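Local coordinates for UPF0141 protein yjdB (Campylobacter jejuni subsp. jejuni HB93-13, PDB 4TN0) that transfers phosphoethanolamine in the periplasm as a zinc-binding enzyme of the alkaline phosphatase-like family, and is required for polymyxin resistance and motility, at residues Leu133-Lys137 with Glu206-Leu211; Trp103-Asn107 with Asp127-Leu132; Arg164-Phe169 with Asn195-Tyr199; Asn41-Tyr46 with Phe169-Thr173. Residue numbers count along the deposited sequence, not the author numbering.

Overall arrangement
All four contacts belong to one alkaline phosphatase-like domain, and helix 186-211 takes part directly in interactions 1 and 3. Interaction 2 leads into interaction 1 along the chain: the 3-10 turn 129-132 runs into helix 133-139, and P135 O lies 3.5 Å from F104 CE2. Interaction 2 also meets interaction 3, where E130 OE1 is 2.9 Å from Y199 OH, a probable hydrogen bond. Interactions 3 and 4 share F169, and their centres are about 8 Å apart. Interaction 2 comes near the zinc site, with the D105 side chain about 10 Å from the ion; N107 bonds to the zinc ligand E26. The R164 side chain of interaction 3 is about 11 Å from the zinc.

Interaction 1. Residues Leu133-Lys137 with Glu206-Leu211; sequences LIPFK and EIIKLL
L210 lies against the side chains of L133, F136 and K137, its CD1 methyl 4.4 Å from L133 CD2, 3.7 Å from F136 CE2 and 3.5 Å from K137 CE. Both segments are helical. Their axes run nearly parallel, crossing at -16° with a closest approach of 11.9 Å, so long side chains must fill the gap. The register pairs L133 with I207 (CA to CA 7.8 Å) and K137 with L210 (8.1 Å). L133 (m, t) places CD1 4.1 Å from E206 CB and CD2 4.1 Å from I207 CG1. F136, with chi1 t, presents its ring edge to L210 and L211; its CZ is 4.3 Å from L211 CD2. K137 is extended beyond chi1 and adds its aliphatic chain at the exposed margin. No hydrogen bond crosses. Beneath, F136 and I207 both touch V21 of strand 18-24. Two near-parallel helices side by side on a largely parallel sheet are typical of the three-layer alpha/beta/alpha alkaline phosphatase-like fold.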
# COMPACT_ATOMS: atom_id res chain seq x y z
N LEU A 133 11.89 -9.14 -2.22
CA LEU A 133 12.03 -9.46 -3.63
C LEU A 133 12.38 -10.94 -3.82
O LEU A 133 12.12 -11.53 -4.87
CB LEU A 133 13.06 -8.54 -4.28
CG LEU A 133 12.53 -7.10 -4.36
CD1 LEU A 133 13.51 -6.13 -4.99
CD2 LEU A 133 11.25 -7.09 -5.13
N ILE A 134 12.95 -11.55 -2.78
CA ILE A 134 13.33 -12.96 -2.82
C ILE A 134 12.13 -13.92 -2.89
O ILE A 134 12.04 -14.71 -3.83
CB ILE A 134 14.24 -13.34 -1.63
CG1 ILE A 134 15.64 -12.75 -1.83
CG2 ILE A 134 14.37 -14.84 -1.50
CD1 ILE A 134 16.55 -12.95 -0.65
N PRO A 135 11.21 -13.88 -1.90
CA PRO A 135 10.10 -14.84 -2.06
C PRO A 135 9.14 -14.42 -3.17
O PRO A 135 8.39 -15.27 -3.66
CB PRO A 135 9.41 -14.80 -0.70
CG PRO A 135 9.65 -13.40 -0.22
CD PRO A 135 11.02 -13.03 -0.71
N PHE A 136 9.19 -13.16 -3.56
CA PHE A 136 8.38 -12.67 -4.68
C PHE A 136 8.84 -13.27 -5.99
O PHE A 136 8.02 -13.72 -6.79
CB PHE A 136 8.45 -11.16 -4.76
CG PHE A 136 7.82 -10.58 -5.99
CD1 PHE A 136 6.45 -10.70 -6.23
CD2 PHE A 136 8.59 -9.85 -6.89
CE1 PHE A 136 5.87 -10.14 -7.35
CE2 PHE A 136 8.00 -9.28 -8.03
CZ PHE A 136 6.64 -9.42 -8.25
N LYS A 137 10.16 -13.32 -6.20
CA LYS A 137 10.70 -13.92 -7.41
C LYS A 137 10.34 -15.41 -7.44
O LYS A 137 9.91 -15.92 -8.46
CB LYS A 137 12.22 -13.70 -7.50
CG LYS A 137 12.59 -12.32 -8.02
CD LYS A 137 14.09 -12.04 -8.07
CE LYS A 137 14.32 -10.52 -8.26
NZ LYS A 137 15.73 -10.02 -8.18
N GLU A 206 11.53 -1.72 -9.13
CA GLU A 206 12.07 -3.07 -9.26
C GLU A 206 10.96 -4.10 -9.39
O GLU A 206 11.12 -5.12 -10.06
CB GLU A 206 12.97 -3.42 -8.07
CG GLU A 206 14.34 -2.75 -8.13
CD GLU A 206 15.21 -3.21 -9.29
OE1 GLU A 206 15.61 -4.39 -9.28
OE2 GLU A 206 15.51 -2.39 -10.19
N ILE A 207 9.84 -3.85 -8.72
CA ILE A 207 8.68 -4.72 -8.83
C ILE A 207 8.09 -4.61 -10.24
O ILE A 207 7.83 -5.61 -10.88
CB ILE A 207 7.62 -4.37 -7.77
CG1 ILE A 207 8.02 -4.98 -6.43
CG2 ILE A 207 6.22 -4.88 -8.17
CD1 ILE A 207 7.21 -4.46 -5.27
N ILE A 208 7.93 -3.38 -10.71
CA ILE A 208 7.49 -3.12 -12.07
C ILE A 208 8.44 -3.79 -13.07
O ILE A 208 8.00 -4.39 -14.06
CB ILE A 208 7.44 -1.59 -12.35
CG1 ILE A 208 6.34 -0.92 -11.54
CG2 ILE A 208 7.22 -1.30 -13.82
CD1 ILE A 208 6.21 0.55 -11.82
N LYS A 209 9.73 -3.71 -12.77
CA LYS A 209 10.81 -4.24 -13.61
C LYS A 209 10.71 -5.75 -13.75
O LYS A 209 11.03 -6.31 -14.79
CB LYS A 209 12.16 -3.81 -13.01
CG LYS A 209 13.46 -4.33 -13.63
CD LYS A 209 14.57 -3.27 -13.35
CE LYS A 209 16.00 -3.82 -13.28
NZ LYS A 209 16.06 -5.27 -12.97
N LEU A 210 10.25 -6.41 -12.70
CA LEU A 210 10.05 -7.84 -12.73
C LEU A 210 8.72 -8.16 -13.40
O LEU A 210 8.53 -9.24 -13.96
CB LEU A 210 10.10 -8.43 -11.31
CG LEU A 210 11.52 -8.60 -10.72
CD1 LEU A 210 11.46 -8.78 -9.22
CD2 LEU A 210 12.32 -9.74 -11.38
N LEU A 211 7.81 -7.19 -13.36
CA LEU A 211 6.48 -7.36 -13.96
C LEU A 211 6.52 -7.30 -15.48
O LEU A 211 5.70 -7.92 -16.16
CB LEU A 211 5.51 -6.31 -13.43
CG LEU A 211 4.97 -6.54 -12.02
CD1 LEU A 211 3.81 -5.60 -11.73
CD2 LEU A 211 4.57 -8.01 -11.80

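Interaction 2. Residues Trp103-Asn107 with Asp127-Leu132; sequences WFDNN and DLDENL
N106 and L132 bury the most surface here, N106 mainly by hydrogen bonds, L132 by packing. N106 follows the end of strand 100-105, where the backbone leaves the extended form (phi/psi -109/5). Its side chain (chi1 t) points toward 127-132. The amide ND2 gives two hydrogen bonds, to D127 O at 2.8 Å and to D129 OD1 at 3.0 Å, and so ties the strand end to the start of the 3-10 turn 129-132. In that turn L132 N bonds to D129 O at 2.9 Å. D129 OD1 also accepts from Q154 N.

L132 (m, t) points back at the strand. Its CD1 is 3.7 Å from N106 CB, and its CD2 is 3.8 Å from F104 CB and 3.5 Å from F104 O. The CA atoms of F104 and L132 are 6.8 Å apart, those of N106 and D129 6.6 Å. F104 starts toward L132, but its ring (chi1 m) leads away.

D105 points away from this contact. Its OD1 accepts from N107 N at 2.8 Å, an Asx turn, while OD2 takes W103 NE1 at 3.0 Å and also pairs with H152. Strand 100-105 lies between strands 120-123 and 146-152, and the contact forms at its C-terminal end, where the connection from strand 120-123 to helix 133-139 passes. F104 reaches P135 of that helix and D129 touches L203 of helix 186-211.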
# COMPACT_ATOMS: atom_id res chain seq x y z
N TRP A 103 0.90 -13.79 0.64
CA TRP A 103 1.17 -12.64 1.51
C TRP A 103 2.60 -12.72 2.11
O TRP A 103 2.90 -13.59 2.92
CB TRP A 103 0.11 -12.57 2.62
CG TRP A 103 0.21 -11.34 3.52
CD1 TRP A 103 1.17 -11.09 4.45
CD2 TRP A 103 -0.71 -10.24 3.59
NE1 TRP A 103 0.93 -9.89 5.07
CE2 TRP A 103 -0.23 -9.35 4.57
CE3 TRP A 103 -1.88 -9.91 2.91
CZ2 TRP A 103 -0.88 -8.15 4.88
CZ3 TRP A 103 -2.53 -8.72 3.22
CH2 TRP A 103 -2.02 -7.86 4.20
N PHE A 104 3.48 -11.81 1.69
CA PHE A 104 4.84 -11.77 2.22
C PHE A 104 5.06 -10.52 3.11
O PHE A 104 4.97 -9.38 2.64
CB PHE A 104 5.86 -11.80 1.08
CG PHE A 104 5.73 -12.98 0.17
CD1 PHE A 104 5.52 -14.25 0.68
CD2 PHE A 104 5.79 -12.82 -1.21
CE1 PHE A 104 5.38 -15.34 -0.16
CE2 PHE A 104 5.65 -13.92 -2.06
CZ PHE A 104 5.44 -15.18 -1.53
N ASP A 105 5.36 -10.74 4.39
CA ASP A 105 5.35 -9.66 5.38
C ASP A 105 6.71 -9.39 5.99
O ASP A 105 7.29 -10.25 6.65
CB ASP A 105 4.35 -10.01 6.48
CG ASP A 105 3.82 -8.78 7.20
OD1 ASP A 105 4.63 -8.02 7.75
OD2 ASP A 105 2.59 -8.54 7.17
N ASN A 106 7.21 -8.17 5.79
CA ASN A 106 8.47 -7.72 6.38
C ASN A 106 8.24 -6.68 7.49
O ASN A 106 9.18 -6.10 8.04
CB ASN A 106 9.38 -7.14 5.30
CG ASN A 106 10.81 -6.95 5.79
OD1 ASN A 106 11.34 -7.80 6.50
ND2 ASN A 106 11.45 -5.85 5.38
N ASN A 107 6.98 -6.43 7.80
CA ASN A 107 6.62 -5.41 8.76
C ASN A 107 6.74 -5.88 10.21
O ASN A 107 6.23 -6.94 10.56
CB ASN A 107 5.21 -4.91 8.47
CG ASN A 107 4.88 -3.65 9.20
OD1 ASN A 107 4.50 -3.67 10.36
ND2 ASN A 107 5.08 -2.52 8.53
N ASP A 127 14.13 -6.64 8.37
CA ASP A 127 15.30 -5.88 7.93
C ASP A 127 14.98 -5.19 6.62
O ASP A 127 13.84 -4.80 6.41
CB ASP A 127 16.52 -6.78 7.81
CG ASP A 127 17.04 -7.22 9.16
OD1 ASP A 127 17.38 -6.33 9.98
OD2 ASP A 127 17.05 -8.45 9.42
N LEU A 128 15.97 -5.04 5.74
CA LEU A 128 15.77 -4.25 4.53
C LEU A 128 14.59 -4.80 3.72
O LEU A 128 14.46 -6.01 3.55
CB LEU A 128 17.04 -4.25 3.67
CG LEU A 128 18.17 -3.24 3.94
CD1 LEU A 128 17.64 -1.92 4.50
CD2 LEU A 128 19.16 -3.85 4.92
N ASP A 129 13.74 -3.90 3.23
CA ASP A 129 12.55 -4.31 2.49
C ASP A 129 12.91 -5.12 1.24
O ASP A 129 12.07 -5.89 0.74
CB ASP A 129 11.73 -3.09 2.07
CG ASP A 129 10.74 -2.64 3.13
OD1 ASP A 129 10.31 -3.48 3.94
OD2 ASP A 129 10.41 -1.42 3.12
N GLU A 130 14.14 -4.95 0.74
CA GLU A 130 14.54 -5.66 -0.48
C GLU A 130 14.43 -7.18 -0.32
O GLU A 130 14.24 -7.89 -1.30
CB GLU A 130 15.95 -5.24 -0.92
CG GLU A 130 17.05 -5.52 0.08
CD GLU A 130 18.36 -4.80 -0.27
OE1 GLU A 130 18.31 -3.67 -0.81
OE2 GLU A 130 19.43 -5.37 0.02
N ASN A 131 14.48 -7.67 0.91
CA ASN A 131 14.36 -9.10 1.16
C ASN A 131 13.04 -9.68 0.68
O ASN A 131 12.89 -10.89 0.55
CB ASN A 131 14.57 -9.43 2.64
CG ASN A 131 15.96 -9.07 3.12
OD1 ASN A 131 16.87 -8.91 2.31
ND2 ASN A 131 16.13 -8.93 4.43
N LEU A 132 12.05 -8.81 0.47
CA LEU A 132 10.77 -9.25 -0.05
C LEU A 132 10.88 -9.64 -1.52
O LEU A 132 10.07 -10.43 -2.03
CB LEU A 132 9.71 -8.15 0.15
CG LEU A 132 9.27 -7.96 1.60
CD1 LEU A 132 8.47 -6.68 1.75
CD2 LEU A 132 8.46 -9.17 2.12

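Interaction 3. Residues Arg164-Phe169 with Asn195-Tyr199; sequences RYPSEF and NTLLY
R164 sets its CB 3.9 Å from T196 CG2, and its O lies 3.2 Å from Y199 CE2. The guanidinium end leads away and bonds through NH2 to H157 O. Y165 comes next, extended (phi/psi -128/149), its CA 5.9 Å from that of T196 and its CA-to-CB bond sideways. Its chi1 is p, which lays the ring along the helix. N195 CB packs over one ring face, 3.5 Å from the centroid, a CH-pi contact. N195 ND2 donates to Y165 OH at 3.1 Å and 177°, while N195 OD1 accepts from F172 N. T196 CG2 meets the ring edge, 3.6 Å from Y165 CD1, and Y165 CB is 3.8 Å from Y199 CB. The segment belongs to the long connection from strand 146-152 to helix 186-211 in this alkaline phosphatase-like domain, and here it passes across that helix. P166 then puts CD over the Y199 ring, 3.5 Å from the centroid, a second CH-pi contact. A short 3-10 turn, S167 and E168, follows; F169 N bonds to P166 O at 2.9 Å. F169 (chi1 m) points toward the helix, its ring at 43° to that of Y199, with centroids 5.3 Å apart and F169 CD2 3.5 Å from Y199 CD1.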
# COMPACT_ATOMS: atom_id res chain seq x y z
N ARG A 164 16.03 2.09 7.75
CA ARG A 164 15.09 1.49 6.79
C ARG A 164 15.71 1.30 5.41
O ARG A 164 15.23 0.50 4.61
CB ARG A 164 13.82 2.37 6.67
CG ARG A 164 13.06 2.61 7.98
CD ARG A 164 12.22 1.41 8.41
NE ARG A 164 12.98 0.40 9.13
CZ ARG A 164 13.19 0.40 10.45
NH1 ARG A 164 13.91 -0.58 10.99
NH2 ARG A 164 12.68 1.35 11.22
N TYR A 165 16.79 2.02 5.13
CA TYR A 165 17.39 1.97 3.81
C TYR A 165 18.89 1.68 3.88
O TYR A 165 19.54 2.05 4.86
CB TYR A 165 17.15 3.27 3.06
CG TYR A 165 17.57 4.51 3.82
CD1 TYR A 165 16.65 5.23 4.57
CD2 TYR A 165 18.89 4.96 3.77
CE1 TYR A 165 17.02 6.35 5.25
CE2 TYR A 165 19.27 6.10 4.45
CZ TYR A 165 18.33 6.79 5.20
OH TYR A 165 18.69 7.92 5.87
N PRO A 166 19.43 1.01 2.86
CA PRO A 166 20.87 0.76 2.75
C PRO A 166 21.61 2.03 2.34
O PRO A 166 20.97 2.97 1.84
CB PRO A 166 20.96 -0.33 1.68
CG PRO A 166 19.78 -0.06 0.80
CD PRO A 166 18.68 0.39 1.74
N SER A 167 22.94 2.06 2.54
CA SER A 167 23.74 3.26 2.30
C SER A 167 23.59 3.76 0.87
O SER A 167 23.68 4.95 0.60
CB SER A 167 25.23 3.02 2.65
OG SER A 167 25.88 2.11 1.77
N GLU A 168 23.29 2.85 -0.05
CA GLU A 168 23.18 3.22 -1.45
C GLU A 168 22.01 4.18 -1.71
O GLU A 168 21.97 4.83 -2.76
CB GLU A 168 23.03 1.95 -2.31
CG GLU A 168 24.24 0.99 -2.25
CD GLU A 168 24.22 0.04 -1.03
OE1 GLU A 168 23.19 -0.03 -0.34
OE2 GLU A 168 25.23 -0.66 -0.78
N PHE A 169 21.10 4.31 -0.74
CA PHE A 169 19.95 5.22 -0.89
C PHE A 169 19.93 6.33 0.15
O PHE A 169 18.91 6.99 0.36
CB PHE A 169 18.63 4.42 -0.87
CG PHE A 169 18.48 3.50 -2.05
CD1 PHE A 169 18.10 4.00 -3.29
CD2 PHE A 169 18.78 2.15 -1.94
CE1 PHE A 169 17.99 3.16 -4.39
CE2 PHE A 169 18.67 1.31 -3.03
CZ PHE A 169 18.28 1.82 -4.26
N ASN A 195 14.65 9.73 2.34
CA ASN A 195 15.45 8.60 1.91
C ASN A 195 14.65 7.31 1.99
O ASN A 195 14.74 6.47 1.09
CB ASN A 195 16.72 8.45 2.75
CG ASN A 195 17.75 9.49 2.44
OD1 ASN A 195 17.71 10.13 1.40
ND2 ASN A 195 18.68 9.68 3.37
N THR A 196 13.88 7.13 3.07
CA THR A 196 13.09 5.93 3.22
C THR A 196 12.04 5.84 2.12
O THR A 196 11.71 4.75 1.66
CB THR A 196 12.37 5.86 4.60
OG1 THR A 196 11.32 6.84 4.66
CG2 THR A 196 13.33 6.11 5.69
N LEU A 197 11.53 6.99 1.69
CA LEU A 197 10.55 7.04 0.61
C LEU A 197 11.20 6.67 -0.73
O LEU A 197 10.60 5.95 -1.55
CB LEU A 197 9.92 8.43 0.53
CG LEU A 197 9.04 8.91 1.70
CD1 LEU A 197 8.52 10.31 1.48
CD2 LEU A 197 7.87 7.95 1.95
N LEU A 198 12.41 7.17 -0.93
CA LEU A 198 13.22 6.91 -2.12
C LEU A 198 13.49 5.42 -2.25
O LEU A 198 13.32 4.83 -3.32
CB LEU A 198 14.54 7.67 -2.04
CG LEU A 198 15.41 7.69 -3.29
CD1 LEU A 198 14.68 8.39 -4.42
CD2 LEU A 198 16.71 8.41 -2.96
N TYR A 199 13.89 4.80 -1.15
CA TYR A 199 14.16 3.38 -1.15
C TYR A 199 12.90 2.59 -1.49
O TYR A 199 12.93 1.69 -2.31
CB TYR A 199 14.70 2.95 0.22
CG TYR A 199 15.06 1.48 0.34
CD1 TYR A 199 15.85 0.85 -0.62
CD2 TYR A 199 14.67 0.74 1.45
CE1 TYR A 199 16.22 -0.48 -0.48
CE2 TYR A 199 15.02 -0.59 1.59
CZ TYR A 199 15.80 -1.20 0.62
OH TYR A 199 16.15 -2.51 0.77

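Interaction 4. Residues Asn41-Tyr46 with Phe169-Thr173; sequences NDTNFY and FKKFT
K171 holds its ammonium over the ring of F45, a cation-pi contact with NZ 4.0 Å from the centroid and only 9° off the normal. Two irregular loops of the alkaline phosphatase-like fold meet here at the surface, one between strands 18-24 and 53-59, the other leading into helix 186-211. No hydrogen bond joins the segments directly. K171 (chi1 t) is extended. F45 (chi1 t) points toward 169-173, one ring face to NZ. Residues D42 to F45 form a type I beta turn, with D42 also central to an inverse gamma turn. N41 and F172 are the backbone neighbours, CA to CA 7.3 Å. F172 (chi1 m) faces the turn, and N41 CB sits over its ring, 3.4 Å from the centroid, as a CH-pi contact. N41 ND2 bonds to D194 of helix 186-211, which F172 also touches. D42 O lies at the F172 ring edge, 3.9 Å from CZ. At the far end, Y46 OH approaches the edge of the F169 ring, 3.4 Å from F169 CE1.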
# COMPACT_ATOMS: atom_id res chain seq x y z
N ASN A 41 13.02 17.30 -1.95
CA ASN A 41 13.77 16.14 -2.46
C ASN A 41 12.93 15.32 -3.43
O ASN A 41 11.74 15.13 -3.20
CB ASN A 41 14.27 15.26 -1.30
CG ASN A 41 15.17 16.01 -0.34
OD1 ASN A 41 15.98 16.84 -0.75
ND2 ASN A 41 15.05 15.73 0.96
N ASP A 42 13.53 14.88 -4.53
CA ASP A 42 12.80 14.09 -5.54
C ASP A 42 12.65 12.64 -5.10
O ASP A 42 13.36 11.75 -5.58
CB ASP A 42 13.50 14.14 -6.90
CG ASP A 42 12.70 13.44 -7.99
OD1 ASP A 42 11.49 13.23 -7.79
OD2 ASP A 42 13.29 13.07 -9.03
N THR A 43 11.70 12.40 -4.20
CA THR A 43 11.50 11.08 -3.59
C THR A 43 11.01 10.01 -4.57
O THR A 43 11.15 8.81 -4.32
CB THR A 43 10.49 11.16 -2.44
OG1 THR A 43 9.29 11.79 -2.92
CG2 THR A 43 11.06 11.96 -1.28
N ASN A 44 10.41 10.45 -5.67
CA ASN A 44 9.84 9.52 -6.63
C ASN A 44 10.63 9.41 -7.93
O ASN A 44 10.06 9.24 -9.00
CB ASN A 44 8.40 9.92 -6.90
CG ASN A 44 7.56 9.91 -5.65
OD1 ASN A 44 6.93 10.90 -5.30
ND2 ASN A 44 7.53 8.77 -4.98
N PHE A 45 11.94 9.52 -7.80
CA PHE A 45 12.89 9.43 -8.91
C PHE A 45 12.74 8.17 -9.78
O PHE A 45 12.86 8.24 -11.00
CB PHE A 45 14.30 9.49 -8.34
CG PHE A 45 15.38 9.32 -9.35
CD1 PHE A 45 15.77 10.40 -10.14
CD2 PHE A 45 16.01 8.10 -9.53
CE1 PHE A 45 16.78 10.26 -11.07
CE2 PHE A 45 17.02 7.95 -10.46
CZ PHE A 45 17.40 9.04 -11.24
N TYR A 46 12.46 7.02 -9.16
CA TYR A 46 12.43 5.77 -9.90
C TYR A 46 11.10 5.45 -10.61
O TYR A 46 11.11 5.12 -11.80
CB TYR A 46 12.79 4.62 -8.97
CG TYR A 46 14.21 4.73 -8.49
CD1 TYR A 46 14.51 5.36 -7.29
CD2 TYR A 46 15.26 4.24 -9.25
CE1 TYR A 46 15.81 5.48 -6.85
CE2 TYR A 46 16.58 4.34 -8.82
CZ TYR A 46 16.85 4.97 -7.62
OH TYR A 46 18.16 5.08 -7.19
N PHE A 169 21.10 4.31 -0.74
CA PHE A 169 19.95 5.22 -0.89
C PHE A 169 19.93 6.33 0.15
O PHE A 169 18.91 6.99 0.36
CB PHE A 169 18.63 4.42 -0.87
CG PHE A 169 18.48 3.50 -2.05
CD1 PHE A 169 18.10 4.00 -3.29
CD2 PHE A 169 18.78 2.15 -1.94
CE1 PHE A 169 17.99 3.16 -4.39
CE2 PHE A 169 18.67 1.31 -3.03
CZ PHE A 169 18.28 1.82 -4.26
N LYS A 170 21.07 6.56 0.80
CA LYS A 170 21.29 7.72 1.65
C LYS A 170 21.58 8.88 0.72
O LYS A 170 22.67 9.42 0.73
CB LYS A 170 22.45 7.47 2.62
CG LYS A 170 22.68 8.51 3.74
CD LYS A 170 23.78 8.04 4.73
CE LYS A 170 24.09 9.13 5.75
NZ LYS A 170 24.96 8.67 6.88
N LYS A 171 20.61 9.27 -0.09
CA LYS A 171 20.84 10.22 -1.16
C LYS A 171 20.64 11.66 -0.70
O LYS A 171 21.23 12.58 -1.27
CB LYS A 171 19.95 9.89 -2.37
CG LYS A 171 20.20 10.72 -3.64
CD LYS A 171 19.76 9.94 -4.89
CE LYS A 171 19.42 10.83 -6.08
NZ LYS A 171 18.64 10.09 -7.12
N PHE A 172 19.81 11.86 0.32
CA PHE A 172 19.52 13.19 0.84
C PHE A 172 20.24 13.42 2.18
O PHE A 172 20.06 12.65 3.13
CB PHE A 172 18.01 13.39 0.97
CG PHE A 172 17.24 13.03 -0.28
CD1 PHE A 172 17.58 13.57 -1.50
CD2 PHE A 172 16.17 12.14 -0.22
CE1 PHE A 172 16.87 13.25 -2.66
CE2 PHE A 172 15.45 11.80 -1.37
CZ PHE A 172 15.80 12.36 -2.59
N THR A 173 21.07 14.46 2.25
CA THR A 173 21.94 14.69 3.41
C THR A 173 21.99 16.17 3.84
O THR A 173 21.83 17.06 3.00
CB THR A 173 23.40 14.19 3.13
OG1 THR A 173 23.89 14.83 1.95
CG2 THR A 173 23.44 12.65 2.93